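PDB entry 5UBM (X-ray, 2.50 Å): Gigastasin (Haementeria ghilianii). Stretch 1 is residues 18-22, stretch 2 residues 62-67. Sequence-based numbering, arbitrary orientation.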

# COMPACT_ATOMS: atom_id res chain seq x y z
N LYS C 18 12.22 16.16 -42.65
CA LYS C 18 11.75 14.84 -43.07
C LYS C 18 10.29 14.90 -43.50
O LYS C 18 9.58 15.85 -43.18
CB LYS C 18 11.94 13.83 -41.95
N LYS C 19 9.85 13.87 -44.22
CA LYS C 19 8.48 13.80 -44.72
C LYS C 19 7.58 12.99 -43.79
O LYS C 19 8.03 12.06 -43.13
CB LYS C 19 8.46 13.20 -46.12
N LEU C 20 6.30 13.36 -43.74
CA LEU C 20 5.34 12.69 -42.87
C LEU C 20 5.11 11.25 -43.29
O LEU C 20 5.07 10.95 -44.49
CB LEU C 20 4.02 13.45 -42.86
CG LEU C 20 4.04 14.81 -42.15
CD1 LEU C 20 2.72 15.55 -42.36
CD2 LEU C 20 4.33 14.62 -40.68
N PRO C 21 4.97 10.34 -42.31
CA PRO C 21 4.73 8.92 -42.56
C PRO C 21 3.24 8.59 -42.63
O PRO C 21 2.43 9.28 -42.01
CB PRO C 21 5.38 8.23 -41.35
CG PRO C 21 5.77 9.36 -40.38
CD PRO C 21 5.12 10.61 -40.87
N LYS C 22 2.89 7.55 -43.38
CA LYS C 22 1.51 7.09 -43.43
C LYS C 22 1.12 6.48 -42.09
O LYS C 22 1.93 5.82 -41.44
CB LYS C 22 1.32 6.08 -44.55
N ASP C 62 9.92 19.31 -34.62
CA ASP C 62 10.54 18.01 -34.84
C ASP C 62 11.04 17.82 -36.27
O ASP C 62 11.11 18.77 -37.05
CB ASP C 62 9.55 16.89 -34.49
CG ASP C 62 8.16 17.15 -35.03
OD1 ASP C 62 8.04 17.91 -36.02
OD2 ASP C 62 7.19 16.59 -34.47
N LYS C 63 11.39 16.57 -36.59
CA LYS C 63 11.93 16.20 -37.90
C LYS C 63 10.99 16.59 -39.04
O LYS C 63 11.43 16.82 -40.17
CB LYS C 63 12.20 14.70 -37.95
CG LYS C 63 12.97 14.16 -36.76
CD LYS C 63 12.52 12.74 -36.41
CE LYS C 63 12.71 11.80 -37.58
NZ LYS C 63 14.14 11.69 -37.99
N TYR C 64 9.70 16.65 -38.73
CA TYR C 64 8.68 16.97 -39.72
C TYR C 64 8.32 18.46 -39.65
O TYR C 64 7.55 18.96 -40.47
CB TYR C 64 7.44 16.11 -39.50
CG TYR C 64 7.74 14.66 -39.18
CD1 TYR C 64 7.86 13.71 -40.19
CD2 TYR C 64 7.91 14.24 -37.87
CE1 TYR C 64 8.13 12.39 -39.90
CE2 TYR C 64 8.18 12.92 -37.57
CZ TYR C 64 8.30 12.00 -38.59
OH TYR C 64 8.57 10.68 -38.29
N GLY C 65 8.87 19.15 -38.66
CA GLY C 65 8.64 20.57 -38.50
C GLY C 65 7.34 20.89 -37.79
O GLY C 65 6.83 22.00 -37.90
N CYS C 66 6.81 19.91 -37.06
CA CYS C 66 5.58 20.12 -36.30
C CYS C 66 5.90 20.82 -34.99
O CYS C 66 6.93 20.56 -34.37
CB CYS C 66 4.89 18.78 -36.02
SG CYS C 66 4.68 17.72 -37.46
N ARG C 67 5.01 21.71 -34.57
CA ARG C 67 5.22 22.47 -33.34
C ARG C 67 5.12 21.58 -32.10
O ARG C 67 4.10 20.95 -31.85
CB ARG C 67 4.21 23.61 -33.23
CG ARG C 67 4.55 24.62 -32.14
CD ARG C 67 3.37 25.52 -31.82
NE ARG C 67 2.29 24.79 -31.16
CZ ARG C 67 1.20 25.35 -30.66
NH1 ARG C 67 1.03 26.67 -30.75
NH2 ARG C 67 0.27 24.61 -30.07

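Residues 18-22 and 62-67 belong to one chain and touch across a sequence gap of at least 43 residues. The contact is small, with 273 Å² buried over both sides. Neither Lys18 to Lys22 nor the turn from Asp62 to Gly65 forms regular helix or strand where they meet. Tyr64 and Lys18 cover the most surface, and the account follows them.

Tyr64 is the centre of the contact. Its CA-to-CB bond points sideways, but with chi1 at -42° (m) the ring comes nearer to the first stretch. Four successive residues, Lys18 to Pro21, meet this side chain. Lys18 CB lies 4.4 Å from Tyr64 CD1. The carbonyl of Lys19 lies at the ring edge, near the ring plane, with Lys19 O 3.2 Å from Tyr64 CE1. A carbonyl oxygen suits this place, since ring-edge hydrogens carry a slight positive charge. Pro21 CD packs 3.6 Å from the same atom, Tyr64 CE1. Leu20 packs against both the base and the ring of the side chain: Leu20 CD2 is 3.6 Å from Tyr64 CB and 3.7 Å from Tyr64 CD1. The Leu20 rotamer is m, t. Its CA-to-CB bond points sideways, yet its end approaches the turn. Leu20 CD2 also reaches the buried Cys66, at 4.5 Å from Cys66 SG. These are apolar contacts, and they give Leu20 a place against the turn although it remains exposed.

Lys18 supplies the single hydrogen bond between the stretches. Lys18 N donates to Lys63 O at 2.7 Å. Both atoms are backbone, so the bond does not depend on the lysine side chains. It fixes the start of the first stretch beside the turn, where the CA atoms of Lys18 and Tyr64 are 5.0 Å apart. Lys18 CB points toward the turn and lies 4.1 Å from Lys63 CB. The Lys18 side chain is not modelled beyond CB, so its further course is unknown. The end of the Lys63 side chain leads away from the contact.

The turn that presents Tyr64 is of type I. Gly65 N donates to Asp62 O at 2.8 Å, which closes it. The Asp62 side chain adds support from within: Cys66 N donates to Asp62 OD1 at 2.6 Å, and Tyr64 N makes a weak hydrogen bond to Asp62 OD1 at 3.4 Å. Gly65 has a positive phi of 82°, a value that favours glycine. Asp62 and Gly65 do not touch the first stretch themselves. Their part is to shape the backbone on which Lys63 O and the Tyr64 side chain are carried.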